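Local coordinates for NmrA family protein (Shigella flexneri 2a, PDB 3QVO) that is of unknown function but, as a Rossmann-fold member of the NmrA family, probably binds NAD(P) or NAD(P)H, at residues 27-32 with 90-95; 54-59 with 73-78; 171-176 with 193-198; 179-184 with 219-224. All blocks are in the same frame, centred on the assembly; numbering follows the deposited sequence.

Contact 1 (27-32 with 90-95); sequences LILGAG and DIVYAN
Ile91 opens the pairing through its carbonyl O, which accepts a hydrogen bond from Leu27 N at 2.9 Å. Its side chain turns from Leu27 and rests instead on Arg119 and Pro211. Val92 lies opposite Leu27 in a parallel bridge, yet its closest side-chain partner is two residues further along: CG1, placed anti to the backbone N (chi1 176°), meets Leu29 CD1 at 3.8 Å, the two side chains crossing at a slant. CG2 of the same valine stays more loosely beside Leu27 CD2. Tyr93 bonds twice to the neighbouring strand, its N donating almost straight to Leu27 O at 2.8 Å and its O accepting from Leu29 N at 2.8 Å. These strands, 24-29 and 91-95, are neighbouring parallel members of the Rossmann-fold sheet, and the glycine-containing turn at 30-32 that follows the first is of the kind that faces the dinucleotide in this fold. The Tyr93 ring passes obliquely by Ile28, with CD2 3.9 Å from Ile28 CG2, and this pair points to the face covered by helix 34-43, where Ile35, Val39 and Ile40 await them. Ala94 is on the other face with Val92, Leu27 and Leu29; its CB touches Leu29 CD1 at 4.3 Å, and Phe122 of strand 119-123 packs against it. At Asn95 the last backbone bond is longer, N to Leu29 O at 3.3 Å, and the donor leaves the carbonyl plane by 22°. Beyond it Gly30 CA comes within 3.9 Å of Asn95 O, with a positive phi (80°) that suits glycine.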
loop_
_atom_site.group_PDB
_atom_site.type_symbol
_atom_site.label_atom_id
_atom_site.label_comp_id
_atom_site.label_asym_id
_atom_site.label_seq_id
_atom_site.Cartn_x
_atom_site.Cartn_y
_atom_site.Cartn_z
ATOM N N LEU A 27 8.023 -0.518 6.923
ATOM C CA LEU A 27 8.493 -1.425 5.872
ATOM C C LEU A 27 7.661 -1.223 4.627
ATOM O O LEU A 27 6.441 -1.331 4.687
ATOM C CB LEU A 27 8.392 -2.866 6.343
ATOM C CG LEU A 27 8.716 -3.970 5.356
ATOM C CD1 LEU A 27 10.163 -3.900 4.845
ATOM C CD2 LEU A 27 8.348 -5.286 5.989
ATOM N N ILE A 28 8.318 -0.892 3.516
ATOM C CA ILE A 28 7.650 -0.648 2.271
ATOM C C ILE A 28 7.923 -1.858 1.389
ATOM O O ILE A 28 9.067 -2.076 0.945
ATOM C CB ILE A 28 8.146 0.672 1.634
ATOM C CG1 ILE A 28 7.824 1.838 2.591
ATOM C CG2 ILE A 28 7.488 0.898 0.272
ATOM C CD1 ILE A 28 8.206 3.181 2.132
ATOM N N LEU A 29 6.878 -2.670 1.161
ATOM C CA LEU A 29 6.990 -3.834 0.287
ATOM C C LEU A 29 6.632 -3.452 -1.117
ATOM O O LEU A 29 5.624 -2.840 -1.316
ATOM C CB LEU A 29 6.028 -4.905 0.752
ATOM C CG LEU A 29 6.317 -5.392 2.156
ATOM C CD1 LEU A 29 5.141 -6.281 2.544
ATOM C CD2 LEU A 29 7.696 -6.098 2.167
ATOM N N GLY A 30 7.445 -3.794 -2.099
ATOM C CA GLY A 30 7.210 -3.309 -3.482
ATOM C C GLY A 30 7.715 -1.883 -3.647
ATOM O O GLY A 30 7.073 -1.021 -4.263
ATOM N N ALA A 31 8.887 -1.618 -3.089
ATOM C CA ALA A 31 9.342 -0.226 -2.928
ATOM C C ALA A 31 9.743 0.397 -4.254
ATOM O O ALA A 31 9.893 1.585 -4.327
ATOM C CB ALA A 31 10.484 -0.129 -1.921
ATOM N N GLY A 32 9.921 -0.389 -5.308
ATOM C CA GLY A 32 10.139 0.198 -6.650
ATOM C C GLY A 32 8.878 0.643 -7.388
ATOM O O GLY A 32 8.941 1.082 -8.509
ATOM N N ASP A 90 7.127 -1.464 12.746
ATOM C CA ASP A 90 5.896 -0.976 13.366
ATOM C C ASP A 90 4.750 -0.908 12.365
ATOM O O ASP A 90 3.620 -1.090 12.742
ATOM C CB ASP A 90 6.154 0.403 13.973
ATOM C CG ASP A 90 7.256 0.347 14.992
ATOM O OD1 ASP A 90 7.115 -0.487 15.905
ATOM O OD2 ASP A 90 8.301 1.044 14.859
ATOM N N ILE A 91 5.038 -0.606 11.108
ATOM C CA ILE A 91 3.991 -0.332 10.136
ATOM C C ILE A 91 4.451 -0.883 8.819
ATOM O O ILE A 91 5.578 -0.640 8.411
ATOM C CB ILE A 91 3.727 1.160 9.955
ATOM C CG1 ILE A 91 3.100 1.779 11.202
ATOM C CG2 ILE A 91 2.756 1.405 8.843
ATOM C CD1 ILE A 91 3.133 3.315 11.201
ATOM N N VAL A 92 3.581 -1.671 8.189
ATOM C CA VAL A 92 3.848 -2.267 6.887
ATOM C C VAL A 92 2.972 -1.583 5.884
ATOM O O VAL A 92 1.770 -1.423 6.102
ATOM C CB VAL A 92 3.540 -3.783 6.884
ATOM C CG1 VAL A 92 3.730 -4.379 5.479
ATOM C CG2 VAL A 92 4.429 -4.491 7.884
ATOM N N TYR A 93 3.609 -1.177 4.793
ATOM C CA TYR A 93 2.953 -0.576 3.692
ATOM C C TYR A 93 3.274 -1.435 2.487
ATOM O O TYR A 93 4.428 -1.568 2.099
ATOM C CB TYR A 93 3.415 0.866 3.516
ATOM C CG TYR A 93 3.228 1.386 2.093
ATOM C CD1 TYR A 93 2.148 1.003 1.348
ATOM C CD2 TYR A 93 4.119 2.294 1.524
ATOM C CE1 TYR A 93 1.946 1.437 0.075
ATOM C CE2 TYR A 93 3.915 2.732 0.200
ATOM C CZ TYR A 93 2.811 2.267 -0.498
ATOM O OH TYR A 93 2.544 2.647 -1.773
ATOM N N ALA A 94 2.225 -2.044 1.934
ATOM C CA ALA A 94 2.297 -2.969 0.845
ATOM C C ALA A 94 1.621 -2.346 -0.362
ATOM O O ALA A 94 0.473 -1.887 -0.286
ATOM C CB ALA A 94 1.587 -4.270 1.200
ATOM N N ASN A 95 2.365 -2.380 -1.465
ATOM C CA ASN A 95 1.941 -1.907 -2.763
ATOM C C ASN A 95 2.378 -3.052 -3.684
ATOM O O ASN A 95 3.443 -2.948 -4.339
ATOM C CB ASN A 95 2.687 -0.562 -3.057
ATOM C CG ASN A 95 2.237 0.120 -4.368
ATOM O OD1 ASN A 95 1.160 -0.263 -4.954
ATOM N ND2 ASN A 95 3.085 1.106 -4.886
#

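Contact 2 (54-59 with 73-78); sequences FARQPA and MGDVLN
Ala55 and Met73 form a single parallel bridge, and Gly74 N donates to Ala55 O at 3.0 Å from well above the carbonyl plane, 57° out of it, while Met73 CA offers a C-H to the same oxygen. Past this point the two chains are joined mainly by side chains. Phe54, its CG anti to the backbone N (chi1 -171°), swings its ring against the backbone of residues 74-76. Gly74 CA sits over one face in a CH-pi contact, 4.0 Å from the ring centroid, and the lack of a side chain on Gly74 lets the ring come this close. The peptide joining Asp75 to Val76 lies at the ring edge, in its plane, and Phe54 CE2 also meets Val76 CG1 at 3.9 Å. On the outer side Arg56 and Asp75 run alongside each other, pointing the same way. Arg56 NH1 stands 3.3 Å from Asp75 OD2, but the oxygen is far out of the guanidinium plane and no N-H is aimed at it, so the salt bridge is one of charge alone. The other oxygen, Asp75 OD1, accepts from Leu77 N at 3.0 Å, an Asx turn that steadies the carboxylate within the type I turn from Asp75 to Asn78. The selenomethionine Met73 crosses Pro58, CG to CD at 3.9 Å. Asn78 then N-caps helix 79-86, its OD1 receiving Ala81 N. Phe54 packs on Leu27 and Leu29 of strand 24-29 and on Ile72 of strand 69-73, and Val76 reaches Gln104 of helix 101-114, whose Ser107 OG is bonded to Val76 O.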
loop_
_atom_site.group_PDB
_atom_site.type_symbol
_atom_site.label_atom_id
_atom_site.label_comp_id
_atom_site.label_asym_id
_atom_site.label_seq_id
_atom_site.Cartn_x
_atom_site.Cartn_y
_atom_site.Cartn_z
ATOM N N PHE A 54 11.922 -2.675 0.558
ATOM C CA PHE A 54 12.049 -4.056 0.166
ATOM C C PHE A 54 11.590 -4.167 -1.275
ATOM O O PHE A 54 10.444 -3.874 -1.570
ATOM C CB PHE A 54 11.110 -4.827 1.064
ATOM C CG PHE A 54 11.225 -6.310 0.996
ATOM C CD1 PHE A 54 12.106 -6.998 1.835
ATOM C CD2 PHE A 54 10.359 -7.040 0.180
ATOM C CE1 PHE A 54 12.142 -8.391 1.820
ATOM C CE2 PHE A 54 10.396 -8.413 0.138
ATOM C CZ PHE A 54 11.290 -9.112 0.959
ATOM N N ALA A 55 12.496 -4.593 -2.160
ATOM C CA ALA A 55 12.173 -4.760 -3.542
ATOM C C ALA A 55 12.976 -5.867 -4.216
ATOM O O ALA A 55 14.095 -6.177 -3.835
ATOM C CB ALA A 55 12.404 -3.452 -4.280
ATOM N N ARG A 56 12.379 -6.403 -5.271
ATOM C CA ARG A 56 12.909 -7.484 -6.033
ATOM C C ARG A 56 14.154 -7.037 -6.744
ATOM O O ARG A 56 15.166 -7.733 -6.747
ATOM C CB ARG A 56 11.866 -7.937 -7.077
ATOM C CG ARG A 56 11.006 -9.145 -6.669
ATOM C CD ARG A 56 9.894 -9.451 -7.700
ATOM N NE ARG A 56 10.285 -10.483 -8.682
ATOM C CZ ARG A 56 9.730 -11.707 -8.779
ATOM N NH1 ARG A 56 8.740 -12.103 -7.944
ATOM N NH2 ARG A 56 10.159 -12.563 -9.720
ATOM N N GLN A 57 14.056 -5.877 -7.391
ATOM C CA GLN A 57 15.178 -5.310 -8.105
ATOM C C GLN A 57 15.432 -3.926 -7.519
ATOM O O GLN A 57 14.838 -2.933 -7.952
ATOM C CB GLN A 57 14.897 -5.272 -9.606
ATOM C CG GLN A 57 14.663 -6.649 -10.188
ATOM C CD GLN A 57 14.342 -6.611 -11.680
ATOM O OE1 GLN A 57 13.241 -6.209 -12.091
ATOM N NE2 GLN A 57 15.303 -7.023 -12.493
ATOM N N PRO A 58 16.283 -3.873 -6.481
ATOM C CA PRO A 58 16.498 -2.619 -5.772
ATOM C C PRO A 58 17.303 -1.641 -6.554
ATOM O O PRO A 58 17.166 -0.466 -6.328
ATOM C CB PRO A 58 17.241 -3.047 -4.499
ATOM C CG PRO A 58 17.790 -4.352 -4.798
ATOM C CD PRO A 58 16.857 -5.005 -5.740
ATOM N N ALA A 59 18.118 -2.117 -7.487
ATOM C CA ALA A 59 18.902 -1.224 -8.332
ATOM C C ALA A 59 18.032 -0.394 -9.270
ATOM O O ALA A 59 18.549 0.423 -10.013
ATOM C CB ALA A 59 19.951 -1.997 -9.120
HETATM N N MSE A 73 17.015 -6.319 -0.769
HETATM C CA MSE A 73 16.629 -7.135 -1.919
HETATM C C MSE A 73 15.824 -8.322 -1.445
HETATM O O MSE A 73 16.286 -9.133 -0.662
HETATM C CB MSE A 73 17.825 -7.649 -2.738
HETATM C CG MSE A 73 17.391 -8.439 -4.019
HETATM SE SE MSE A 73 18.917 -8.777 -5.189
HETATM C CE MSE A 73 19.699 -10.255 -4.163
ATOM N N GLY A 74 14.601 -8.411 -1.927
ATOM C CA GLY A 74 13.749 -9.547 -1.610
ATOM C C GLY A 74 12.373 -9.574 -2.280
ATOM O O GLY A 74 11.809 -8.568 -2.703
ATOM N N ASP A 75 11.831 -10.772 -2.282
ATOM C CA ASP A 75 10.584 -11.114 -2.904
ATOM C C ASP A 75 9.680 -11.456 -1.742
ATOM O O ASP A 75 10.115 -12.186 -0.856
ATOM C CB ASP A 75 10.913 -12.354 -3.747
ATOM C CG ASP A 75 9.732 -12.933 -4.452
ATOM O OD1 ASP A 75 8.567 -12.617 -4.139
ATOM O OD2 ASP A 75 10.004 -13.763 -5.344
ATOM N N VAL A 76 8.442 -10.960 -1.719
ATOM C CA VAL A 76 7.520 -11.327 -0.616
ATOM C C VAL A 76 7.173 -12.824 -0.539
ATOM O O VAL A 76 6.815 -13.316 0.523
ATOM C CB VAL A 76 6.200 -10.488 -0.605
ATOM C CG1 VAL A 76 6.566 -8.989 -0.574
ATOM C CG2 VAL A 76 5.321 -10.814 -1.765
ATOM N N LEU A 77 7.343 -13.567 -1.618
ATOM C CA LEU A 77 7.152 -15.013 -1.512
ATOM C C LEU A 77 8.415 -15.721 -1.043
ATOM O O LEU A 77 8.408 -16.944 -0.896
ATOM C CB LEU A 77 6.634 -15.638 -2.823
ATOM C CG LEU A 77 5.310 -15.004 -3.263
ATOM C CD1 LEU A 77 4.775 -15.611 -4.570
ATOM C CD2 LEU A 77 4.280 -15.140 -2.151
ATOM N N ASN A 78 9.499 -14.987 -0.833
ATOM C CA ASN A 78 10.643 -15.590 -0.142
ATOM C C ASN A 78 10.367 -15.307 1.312
ATOM O O ASN A 78 10.672 -14.221 1.797
ATOM C CB ASN A 78 11.978 -14.975 -0.577
ATOM C CG ASN A 78 13.157 -15.515 0.239
ATOM O OD1 ASN A 78 12.991 -16.006 1.366
ATOM N ND2 ASN A 78 14.345 -15.452 -0.336
#

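Contact 3 (171-176 with 193-198); sequences AWLTDE and TIVSRK
Val195 N donates to Trp172 O at 2.9 Å, a well-formed bond (160° at the hydrogen) in a parallel pairing that continues with Thr174 N to Val195 O and then Arg197 N to Thr174 O at 3.0 Å. Beyond the backbone, Asp175 OD1 and Arg197 NH2 form a 2.8 Å salt bridge. As a hydrogen bond it is weak, with an angle of 121° at the hydrogen, although the carboxylate and guanidinium planes are turned only 24° from one another. Arg197 gets there with an extended chain from CG to NE, and crosses Leu173 at about a right angle: Leu173 CB lies 3.8 Å above the guanidinium, over its centre. One face of the charged group is thus covered by hydrocarbon, and Gln34 and Ile35 of helix 34-43 also touch this arginine. Leu173 CD2 and Val195 CG1 pack together at 4.1 Å on one face of the sheet; on the other, Thr174 CG2 approaches Ile194 CB at 4.2 Å. A water bridges the ends of the two segments, donating to Glu176 O at 2.7 Å and accepting from Lys198 N, while the ammonium group of Lys198 pairs with Asp177. Ser196 N-caps helix 197-209, its side chain capping a backbone N of the first turn; its OG is also hydrogen-bonded to Ser199 OG and Ile178 O. Two parallel strands with a helix leaving directly from the end of the second belong to the C-terminal part of this Rossmann-type sheet.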
loop_
_atom_site.group_PDB
_atom_site.type_symbol
_atom_site.label_atom_id
_atom_site.label_comp_id
_atom_site.label_asym_id
_atom_site.label_seq_id
_atom_site.Cartn_x
_atom_site.Cartn_y
_atom_site.Cartn_z
ATOM N N ALA A 171 -9.035 4.409 -7.554
ATOM C CA ALA A 171 -9.575 4.548 -8.858
ATOM C C ALA A 171 -8.411 4.519 -9.819
ATOM O O ALA A 171 -7.273 4.293 -9.405
ATOM C CB ALA A 171 -10.375 5.846 -8.961
ATOM N N TRP A 172 -8.708 4.716 -11.099
ATOM C CA TRP A 172 -7.696 4.669 -12.168
ATOM C C TRP A 172 -6.578 5.671 -11.872
ATOM O O TRP A 172 -6.830 6.850 -11.678
ATOM C CB TRP A 172 -8.344 4.948 -13.543
ATOM C CG TRP A 172 -7.562 4.460 -14.769
ATOM C CD1 TRP A 172 -7.483 3.176 -15.226
ATOM C CD2 TRP A 172 -6.808 5.264 -15.714
ATOM N NE1 TRP A 172 -6.721 3.121 -16.381
ATOM C CE2 TRP A 172 -6.291 4.385 -16.695
ATOM C CE3 TRP A 172 -6.512 6.633 -15.815
ATOM C CZ2 TRP A 172 -5.491 4.829 -17.762
ATOM C CZ3 TRP A 172 -5.712 7.073 -16.878
ATOM C CH2 TRP A 172 -5.218 6.172 -17.837
ATOM N N LEU A 173 -5.348 5.190 -11.857
ATOM C CA LEU A 173 -4.227 6.004 -11.456
ATOM C C LEU A 173 -3.738 6.917 -12.556
ATOM O O LEU A 173 -3.469 6.459 -13.655
ATOM C CB LEU A 173 -3.095 5.105 -10.963
ATOM C CG LEU A 173 -3.399 4.408 -9.633
ATOM C CD1 LEU A 173 -2.378 3.347 -9.358
ATOM C CD2 LEU A 173 -3.459 5.405 -8.484
ATOM N N THR A 174 -3.655 8.218 -12.261
ATOM C CA THR A 174 -2.899 9.155 -13.100
ATOM C C THR A 174 -1.591 9.599 -12.425
ATOM O O THR A 174 -1.362 9.385 -11.195
ATOM C CB THR A 174 -3.678 10.431 -13.398
ATOM O OG1 THR A 174 -3.676 11.259 -12.234
ATOM C CG2 THR A 174 -5.105 10.125 -13.822
ATOM N N ASP A 175 -0.751 10.227 -13.247
ATOM C CA ASP A 175 0.510 10.802 -12.816
ATOM C C ASP A 175 0.418 12.334 -12.712
ATOM O O ASP A 175 1.436 13.034 -12.694
ATOM C CB ASP A 175 1.643 10.355 -13.757
ATOM C CG ASP A 175 2.138 8.944 -13.442
ATOM O OD1 ASP A 175 2.354 8.618 -12.229
ATOM O OD2 ASP A 175 2.324 8.143 -14.396
ATOM N N GLU A 176 -0.806 12.849 -12.606
ATOM C CA GLU A 176 -1.025 14.282 -12.379
ATOM C C GLU A 176 -0.334 14.770 -11.084
ATOM O O GLU A 176 -0.435 14.134 -10.050
ATOM C CB GLU A 176 -2.531 14.575 -12.326
ATOM C CG GLU A 176 -2.898 16.052 -12.056
ATOM C CD GLU A 176 -4.104 16.549 -12.854
ATOM O OE1 GLU A 176 -4.807 15.724 -13.514
ATOM O OE2 GLU A 176 -4.336 17.792 -12.836
ATOM N N THR A 193 -13.862 8.438 -11.138
ATOM C CA THR A 193 -13.213 7.601 -12.124
ATOM C C THR A 193 -11.703 7.446 -11.967
ATOM O O THR A 193 -11.167 6.427 -12.336
ATOM C CB THR A 193 -13.516 8.233 -13.491
ATOM O OG1 THR A 193 -14.787 7.733 -13.949
ATOM C CG2 THR A 193 -12.420 7.967 -14.514
ATOM N N ILE A 194 -11.027 8.494 -11.477
ATOM C CA ILE A 194 -9.564 8.570 -11.465
ATOM C C ILE A 194 -9.039 9.121 -10.135
ATOM O O ILE A 194 -9.784 9.713 -9.350
ATOM C CB ILE A 194 -9.030 9.464 -12.595
ATOM C CG1 ILE A 194 -9.385 10.952 -12.349
ATOM C CG2 ILE A 194 -9.566 9.023 -13.990
ATOM C CD1 ILE A 194 -9.177 11.872 -13.550
ATOM N N VAL A 195 -7.750 8.925 -9.889
ATOM C CA VAL A 195 -7.075 9.573 -8.773
ATOM C C VAL A 195 -5.587 9.587 -9.029
ATOM O O VAL A 195 -5.045 8.661 -9.620
ATOM C CB VAL A 195 -7.406 8.898 -7.429
ATOM C CG1 VAL A 195 -6.749 7.534 -7.309
ATOM C CG2 VAL A 195 -7.022 9.792 -6.294
ATOM N N SER A 196 -4.937 10.674 -8.640
ATOM C CA SER A 196 -3.506 10.784 -8.785
ATOM C C SER A 196 -2.794 9.859 -7.796
ATOM O O SER A 196 -3.229 9.639 -6.662
ATOM C CB SER A 196 -3.053 12.243 -8.560
ATOM O OG SER A 196 -3.114 12.613 -7.180
ATOM N N ARG A 197 -1.700 9.292 -8.257
ATOM C CA ARG A 197 -0.806 8.547 -7.395
ATOM C C ARG A 197 -0.339 9.415 -6.225
ATOM O O ARG A 197 -0.227 8.954 -5.098
ATOM C CB ARG A 197 0.400 8.105 -8.205
ATOM C CG ARG A 197 0.094 7.021 -9.206
ATOM C CD ARG A 197 1.353 6.324 -9.698
ATOM N NE ARG A 197 1.032 5.217 -10.587
ATOM C CZ ARG A 197 0.615 5.348 -11.843
ATOM N NH1 ARG A 197 0.332 4.273 -12.565
ATOM N NH2 ARG A 197 0.446 6.540 -12.376
ATOM N N LYS A 198 -0.067 10.682 -6.492
ATOM C CA LYS A 198 0.380 11.580 -5.435
ATOM C C LYS A 198 -0.693 11.685 -4.362
ATOM O O LYS A 198 -0.372 11.726 -3.164
ATOM C CB LYS A 198 0.724 12.938 -6.031
ATOM C CG LYS A 198 1.639 13.807 -5.239
ATOM C CD LYS A 198 2.295 14.896 -6.146
ATOM C CE LYS A 198 3.576 14.334 -6.864
ATOM N NZ LYS A 198 4.233 15.275 -7.815
HETATM O O HOH W 1 0.650 11.716 -9.372
#

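Contact 4 (179-184 with 219-224); sequences IDYELT and IGINQP
Glu182 and Asn222 face each other as an antiparallel hydrogen-bonded pair and are joined by side chains as well as backbone. Their main chains exchange two bonds, Glu182 N to Asn222 O at 2.9 Å and Asn222 N to Glu182 O at 3.0 Å. Above these, Asn222 ND2 donates to Glu182 OE2 at 3.2 Å, using the anti lone pair of the oxygen, with the acceptor close to the amide plane. The same ND2 gives a hydrogen to Gln223 O at 2.6 Å, so two acceptors fix the rotation of the amide, whereas Asn222 OD1 is buried with no polar partner. Glu182 leaves on the same face as Asn222, with CG between the backbone N and the carbonyl carbon (chi1 66°), and its extended chain carries OE2 to the amide, past Pro224. At the far end Thr184 and Gly220 form the second hydrogen-bonded pair; Thr184 OG1 lies 3.3 Å from Gly220 CA, a place that a residue without a side chain leaves open, and bonds only weakly to Gly220 O. On the reverse face Leu183 CD2 presses tightly on Ile219 CG2 at 3.4 Å. Tyr181 lies alongside Ile221, with Tyr181 CB 3.9 Å from Ile221 CG2. Further out, a water donates to both Asp180 O and Gln223 OE1. Leu203 of helix 197-209 supports Tyr181 and Leu183, Lys191 touches Glu182, Thr184 and Asn222, and Leu168 backs Ile221. Strand 182-184 is added antiparallel to strand 217-222, whose other neighbour is the parallel strand 164-174, making the mixed edge of an otherwise parallel Rossmann-type sheet.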
loop_
_atom_site.group_PDB
_atom_site.type_symbol
_atom_site.label_atom_id
_atom_site.label_comp_id
_atom_site.label_asym_id
_atom_site.label_seq_id
_atom_site.Cartn_x
_atom_site.Cartn_y
_atom_site.Cartn_z
ATOM N N ILE A 179 -2.706 16.751 -5.324
ATOM C CA ILE A 179 -3.245 15.994 -4.224
ATOM C C ILE A 179 -4.681 16.435 -4.089
ATOM O O ILE A 179 -4.948 17.520 -3.610
ATOM C CB ILE A 179 -2.494 16.258 -2.913
ATOM C CG1 ILE A 179 -1.069 15.689 -2.993
ATOM C CG2 ILE A 179 -3.265 15.644 -1.749
ATOM C CD1 ILE A 179 -0.105 16.199 -1.846
ATOM N N ASP A 180 -5.608 15.600 -4.552
ATOM C CA ASP A 180 -7.032 15.968 -4.604
ATOM C C ASP A 180 -7.872 14.688 -4.552
ATOM O O ASP A 180 -7.959 13.936 -5.531
ATOM C CB ASP A 180 -7.323 16.790 -5.876
ATOM C CG ASP A 180 -8.725 17.398 -5.892
ATOM O OD1 ASP A 180 -9.412 17.355 -4.854
ATOM O OD2 ASP A 180 -9.155 17.923 -6.949
ATOM N N TYR A 181 -8.461 14.415 -3.397
ATOM C CA TYR A 181 -9.137 13.149 -3.220
ATOM C C TYR A 181 -10.222 13.176 -2.172
ATOM O O TYR A 181 -10.366 14.145 -1.408
ATOM C CB TYR A 181 -8.131 12.036 -2.926
ATOM C CG TYR A 181 -7.489 12.084 -1.558
ATOM C CD1 TYR A 181 -8.125 11.559 -0.439
ATOM C CD2 TYR A 181 -6.227 12.631 -1.390
ATOM C CE1 TYR A 181 -7.530 11.607 0.808
ATOM C CE2 TYR A 181 -5.620 12.679 -0.143
ATOM C CZ TYR A 181 -6.274 12.165 0.950
ATOM O OH TYR A 181 -5.648 12.213 2.179
ATOM N N GLU A 182 -11.008 12.102 -2.211
ATOM C CA GLU A 182 -12.098 11.834 -1.279
ATOM C C GLU A 182 -12.229 10.320 -1.188
ATOM O O GLU A 182 -11.762 9.606 -2.068
ATOM C CB GLU A 182 -13.410 12.494 -1.726
ATOM C CG GLU A 182 -14.021 11.952 -3.022
ATOM C CD GLU A 182 -15.224 12.771 -3.502
ATOM O OE1 GLU A 182 -15.663 13.689 -2.765
ATOM O OE2 GLU A 182 -15.717 12.499 -4.620
ATOM N N LEU A 183 -12.863 9.857 -0.118
ATOM C CA LEU A 183 -12.852 8.480 0.272
ATOM C C LEU A 183 -14.250 7.928 0.352
ATOM O O LEU A 183 -15.164 8.605 0.798
ATOM C CB LEU A 183 -12.248 8.377 1.668
ATOM C CG LEU A 183 -10.861 8.978 1.835
ATOM C CD1 LEU A 183 -10.488 8.970 3.313
ATOM C CD2 LEU A 183 -9.864 8.188 0.988
ATOM N N THR A 184 -14.399 6.671 -0.036
ATOM C CA THR A 184 -15.678 5.986 -0.000
ATOM C C THR A 184 -15.456 4.746 0.803
ATOM O O THR A 184 -14.351 4.173 0.764
ATOM C CB THR A 184 -16.136 5.581 -1.417
ATOM O OG1 THR A 184 -15.028 5.036 -2.143
ATOM C CG2 THR A 184 -16.695 6.774 -2.173
ATOM N N ILE A 219 -11.240 1.240 1.890
ATOM C CA ILE A 219 -11.604 2.583 1.448
ATOM C C ILE A 219 -11.296 2.766 -0.022
ATOM O O ILE A 219 -10.172 2.515 -0.460
ATOM C CB ILE A 219 -10.689 3.601 2.158
ATOM C CG1 ILE A 219 -10.746 3.482 3.667
ATOM C CG2 ILE A 219 -10.995 5.018 1.741
ATOM C CD1 ILE A 219 -9.553 4.165 4.301
ATOM N N GLY A 220 -12.280 3.240 -0.786
ATOM C CA GLY A 220 -12.032 3.701 -2.142
ATOM C C GLY A 220 -11.515 5.128 -2.118
ATOM O O GLY A 220 -11.930 5.932 -1.271
ATOM N N ILE A 221 -10.606 5.443 -3.046
ATOM C CA ILE A 221 -10.016 6.771 -3.148
ATOM C C ILE A 221 -10.215 7.289 -4.585
ATOM O O ILE A 221 -9.732 6.694 -5.545
ATOM C CB ILE A 221 -8.482 6.753 -2.846
ATOM C CG1 ILE A 221 -8.133 5.869 -1.642
ATOM C CG2 ILE A 221 -7.935 8.174 -2.590
ATOM C CD1 ILE A 221 -6.650 5.364 -1.681
ATOM N N ASN A 222 -10.929 8.397 -4.727
ATOM C CA ASN A 222 -11.072 9.048 -6.034
ATOM C C ASN A 222 -10.912 10.588 -5.986
ATOM O O ASN A 222 -11.169 11.214 -4.972
ATOM C CB ASN A 222 -12.435 8.698 -6.641
ATOM C CG ASN A 222 -13.568 9.425 -5.964
ATOM O OD1 ASN A 222 -14.095 8.947 -4.965
ATOM N ND2 ASN A 222 -13.935 10.605 -6.492
ATOM N N GLN A 223 -10.516 11.174 -7.112
ATOM C CA GLN A 223 -10.483 12.612 -7.283
ATOM C C GLN A 223 -11.933 13.098 -7.364
ATOM O O GLN A 223 -12.758 12.434 -7.987
ATOM C CB GLN A 223 -9.707 12.929 -8.566
ATOM C CG GLN A 223 -9.487 14.390 -8.908
ATOM C CD GLN A 223 -8.458 14.569 -10.049
ATOM O OE1 GLN A 223 -7.381 13.917 -10.074
ATOM N NE2 GLN A 223 -8.782 15.459 -10.995
ATOM N N PRO A 224 -12.274 14.202 -6.687
ATOM C CA PRO A 224 -13.645 14.680 -6.778
ATOM C C PRO A 224 -13.971 15.211 -8.158
ATOM O O PRO A 224 -13.086 15.731 -8.839
ATOM C CB PRO A 224 -13.694 15.831 -5.768
ATOM C CG PRO A 224 -12.575 15.585 -4.828
ATOM C CD PRO A 224 -11.521 14.881 -5.621
HETATM O O HOH W 2 -5.984 13.107 -7.876
#

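All four contacts belong to one sheet. Contacts 1 and 2 touch directly, with centres 11 Å apart: strands 24-29 and 49-55 are neighbours, Ile28 O lies 2.9 Å from Phe54 N, and Leu29 CD2 packs on Phe54 CD2. Contacts 3 and 4 form a second pair, 9 Å between centres, where Ile194 O and Gln223 N are 2.8 Å apart; their segments alternate along the chain. Contacts 2 and 4 lie on opposite sides of the chain's centre, about 30 Å between contact centres. The bound 5-mercapto-2-nitro-benzoic acid, in a pocket of Lys83, Gln87 and Cys115, is nearer the first pair, about 9 Å from the Leu27 side chain and about 12 Å from that of Phe54.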